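Local coordinates for protein concanavalin B (Canavalia ensiformis, PDB 6CAF) that may act as a carbohydrate-binding protein of jack bean, built on the barrel fold of the family 18 glycosyl hydrolases and resembling the plant chitinases, at residues I155-E161 against D194-D198. Residues are numbered along the deposited sequence; the frame is centred on the assembly and turned at random.
Sequences IQKPVDE and DEYLD
Pro158 sets its CD-CG edge over one face of the Tyr196 ring in a CH-pi contact: its CD sits 3.5 Å from the ring centroid and only 1° off the normal, while CG reaches Tyr196 CD1 at 3.4 Å. CG of Glu195 lies over the opposite face, sandwiching the ring, and Glu161 CB meets its edge. With CG of Tyr196 anti to its carbonyl carbon (chi1 -56°), the ring reaches across to the proline. At the base of the tyrosine side chain, Ile155 CG2 packs on Tyr196 CB, and Ile155 CG1 lies 4.0 Å from Leu197 CD2. No direct hydrogen bond joins the segments; instead one water bridges Ile155 O and Asp194 OD2, and another links Pro158 O to Tyr196 OH. An alanine in place of Tyr196 would probably leave the CD-CG edge of Pro158 without its aromatic partner and the second water without its hydroxyl. Asp194 OD2 also shapes the turn, accepting from Tyr196 N (3.0 Å) as an Asx turn and from Leu197 N (2.8 Å). Ile155 and Pro158 touch Trp164 and Tyr115. The contact joins two adjacent loops of the TIM barrel, one running from strand 150-154 to helix 164-178, the other from strand 183-186 to helix 198-202.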
ATOM      1  N   ILE A 155       1.636   8.477  -0.706  1.00 12.02           N
ATOM      2  CA  ILE A 155       2.014   9.847  -0.967  1.00 12.42           C
ATOM      3  C   ILE A 155       2.870  10.343   0.186  1.00 13.30           C
ATOM      4  O   ILE A 155       2.379  10.923   1.154  1.00 15.92           O
ATOM      5  CB  ILE A 155       0.775  10.721  -1.214  1.00 13.02           C
ATOM      6  CG1 ILE A 155      -0.146  10.106  -2.301  1.00 12.80           C
ATOM      7  CG2 ILE A 155       1.162  12.151  -1.546  1.00 13.63           C
ATOM      8  CD1 ILE A 155       0.544   9.759  -3.584  1.00 13.76           C
ATOM      9  N   GLN A 156       4.162  10.063   0.093  1.00 15.71           N
ATOM     10  CA  GLN A 156       5.044  10.308   1.194  1.00 17.81           C
ATOM     11  C   GLN A 156       6.033  11.424   0.950  1.00 18.37           C
ATOM     12  O   GLN A 156       6.561  12.005   1.897  1.00 24.16           O
ATOM     13  CB  GLN A 156       5.706   9.023   1.700  1.00 29.34           C
ATOM     14  CG  GLN A 156       6.235   8.053   0.758  1.00 23.16           C
ATOM     15  CD  GLN A 156       7.074   7.016   1.407  1.00 19.70           C
ATOM     16  OE1 GLN A 156       8.221   7.267   1.727  1.00 20.65           O
ATOM     17  NE2 GLN A 156       6.501   5.851   1.641  1.00 19.12           N
ATOM     18  N   LYS A 157       6.250  11.732  -0.315  1.00 18.17           N
ATOM     19  CA  LYS A 157       7.213  12.704  -0.734  1.00 21.87           C
ATOM     20  C   LYS A 157       6.760  13.299  -2.066  1.00 21.88           C
ATOM     21  O   LYS A 157       7.500  13.260  -3.049  1.00 21.64           O
ATOM     22  CB  LYS A 157       8.602  12.036  -0.855  1.00 27.65           C
ATOM     23  CG  LYS A 157       9.733  13.013  -1.048  1.00 33.24           C
ATOM     24  CD  LYS A 157      10.988  12.384  -1.647  1.00 41.89           C
ATOM     25  CE  LYS A 157      10.745  11.557  -2.911  1.00 62.24           C
ATOM     26  NZ  LYS A 157       9.912  12.193  -3.967  1.00 33.96           N
ATOM     27  N   PRO A 158       5.536  13.870  -2.100  1.00 18.49           N
ATOM     28  CA  PRO A 158       5.072  14.540  -3.286  1.00 17.24           C
ATOM     29  C   PRO A 158       5.690  15.901  -3.422  1.00 21.70           C
ATOM     30  O   PRO A 158       6.288  16.409  -2.481  1.00 24.25           O
ATOM     31  CB  PRO A 158       3.581  14.700  -3.047  1.00 17.80           C
ATOM     32  CG  PRO A 158       3.533  14.950  -1.562  1.00 18.68           C
ATOM     33  CD  PRO A 158       4.580  14.010  -0.997  1.00 18.47           C
ATOM     34  N   VAL A 159       5.514  16.512  -4.583  1.00 21.69           N
ATOM     35  CA  VAL A 159       5.931  17.894  -4.717  1.00 31.73           C
ATOM     36  C   VAL A 159       5.237  18.685  -3.615  1.00 38.86           C
ATOM     37  O   VAL A 159       5.882  19.390  -2.821  1.00 34.99           O
ATOM     38  CB  VAL A 159       5.542  18.460  -6.088  1.00 43.11           C
ATOM     39  CG1 VAL A 159       5.864  19.950  -6.147  1.00 75.19           C
ATOM     40  CG2 VAL A 159       6.233  17.691  -7.218  1.00 45.66           C
ATOM     41  N   ASP A 160       3.913  18.558  -3.557  1.00 31.38           N
ATOM     42  CA  ASP A 160       3.161  19.107  -2.420  1.00 36.18           C
ATOM     43  C   ASP A 160       1.864  18.411  -2.120  1.00 26.98           C
ATOM     44  O   ASP A 160       1.612  17.328  -2.609  1.00 25.31           O
ATOM     45  CB  ASP A 160       2.933  20.607  -2.544  1.00 51.25           C
ATOM     46  CG  ASP A 160       1.757  20.985  -3.438  1.00 63.31           C
ATOM     47  OD1 ASP A 160       0.858  20.162  -3.770  1.00 38.51           O
ATOM     48  OD2 ASP A 160       1.703  22.192  -3.763  1.00 33.73           O
ATOM     49  N   GLU A 161       1.040  19.044  -1.298  1.00 29.60           N
ATOM     50  CA  GLU A 161      -0.024  18.353  -0.623  1.00 26.74           C
ATOM     51  C   GLU A 161      -1.352  18.545  -1.292  1.00 17.15           C
ATOM     52  O   GLU A 161      -2.308  17.931  -0.871  1.00 19.88           O
ATOM     53  CB  GLU A 161      -0.129  18.769   0.853  1.00 36.61           C
ATOM     54  CG  GLU A 161      -1.098  19.864   1.208  1.00 31.96           C
ATOM     55  CD  GLU A 161      -0.453  21.197   1.074  1.00 43.79           C
ATOM     56  OE1 GLU A 161       0.591  21.261   0.377  1.00 46.38           O
ATOM     57  OE2 GLU A 161      -0.955  22.177   1.655  1.00 68.59           O
ATOM     58  N   ASP A 194      -2.029  13.565   8.765  1.00 14.84           N
ATOM     59  CA  ASP A 194      -0.942  13.435   7.814  1.00 13.70           C
ATOM     60  C   ASP A 194      -0.796  14.715   7.008  1.00 15.82           C
ATOM     61  O   ASP A 194      -1.772  15.252   6.503  1.00 18.24           O
ATOM     62  CB  ASP A 194      -1.162  12.262   6.869  1.00 14.41           C
ATOM     63  CG  ASP A 194       0.039  11.991   6.004  1.00 14.51           C
ATOM     64  OD1 ASP A 194       0.990  11.365   6.514  1.00 18.34           O
ATOM     65  OD2 ASP A 194       0.028  12.395   4.831  1.00 14.88           O
ATOM     66  N   GLU A 195       0.437  15.134   6.778  1.00 16.27           N
ATOM     67  CA  GLU A 195       0.691  16.395   6.057  1.00 21.31           C
ATOM     68  C   GLU A 195       0.224  16.385   4.616  1.00 17.83           C
ATOM     69  O   GLU A 195      -0.127  17.430   4.070  1.00 24.31           O
ATOM     70  CB  GLU A 195       2.197  16.710   6.085  1.00 29.58           C
ATOM     71  CG  GLU A 195       2.749  17.531   4.918  1.00 47.06           C
ATOM     72  CD  GLU A 195       4.189  17.994   5.126  1.00 42.95           C
ATOM     73  OE1 GLU A 195       5.008  17.207   5.674  1.00 53.78           O
ATOM     74  OE2 GLU A 195       4.501  19.156   4.736  1.00 48.99           O
ATOM     75  N   TYR A 196       0.228  15.216   3.991  1.00 15.04           N
ATOM     76  CA  TYR A 196      -0.109  15.122   2.584  1.00 14.54           C
ATOM     77  C   TYR A 196      -1.478  14.553   2.296  1.00 13.21           C
ATOM     78  O   TYR A 196      -2.125  14.953   1.327  1.00 16.06           O
ATOM     79  CB  TYR A 196       0.951  14.316   1.830  1.00 15.95           C
ATOM     80  CG  TYR A 196       2.313  14.874   1.988  1.00 17.44           C
ATOM     81  CD1 TYR A 196       2.618  16.129   1.494  1.00 20.89           C
ATOM     82  CD2 TYR A 196       3.324  14.141   2.598  1.00 19.64           C
ATOM     83  CE1 TYR A 196       3.887  16.670   1.644  1.00 24.81           C
ATOM     84  CE2 TYR A 196       4.596  14.664   2.755  1.00 26.17           C
ATOM     85  CZ  TYR A 196       4.872  15.931   2.267  1.00 29.00           C
ATOM     86  OH  TYR A 196       6.130  16.454   2.375  1.00 36.37           O
ATOM     87  N   LEU A 197      -1.910  13.603   3.132  1.00 11.62           N
ATOM     88  CA  LEU A 197      -3.089  12.827   2.846  1.00 10.96           C
ATOM     89  C   LEU A 197      -4.278  13.147   3.733  1.00 12.13           C
ATOM     90  O   LEU A 197      -5.329  12.527   3.554  1.00 12.98           O
ATOM     91  CB  LEU A 197      -2.758  11.335   2.940  1.00 12.39           C
ATOM     92  CG  LEU A 197      -1.963  10.771   1.764  1.00 12.43           C
ATOM     93  CD1 LEU A 197      -1.379   9.412   2.127  1.00 15.11           C
ATOM     94  CD2 LEU A 197      -2.848  10.698   0.540  1.00 17.25           C
ATOM     95  N   ASP A 198      -4.182  14.083   4.673  1.00 11.67           N
ATOM     96  CA  ASP A 198      -5.318  14.284   5.561  1.00 12.45           C
ATOM     97  C   ASP A 198      -6.600  14.645   4.818  1.00 12.32           C
ATOM     98  O   ASP A 198      -7.658  14.090   5.100  1.00 13.47           O
ATOM     99  CB  ASP A 198      -5.066  15.290   6.669  1.00 14.45           C
ATOM    100  CG  ASP A 198      -6.118  15.197   7.791  1.00 15.85           C
ATOM    101  OD1 ASP A 198      -6.335  14.103   8.333  1.00 19.48           O
ATOM    102  OD2 ASP A 198      -6.730  16.228   8.100  1.00 19.37           O
TER
HETATM  103  O   HOH W   1       2.090  10.590   3.867  1.00 23.17           O
HETATM  104  O   HOH W   2       7.637  16.055  -0.268  1.00 43.85           O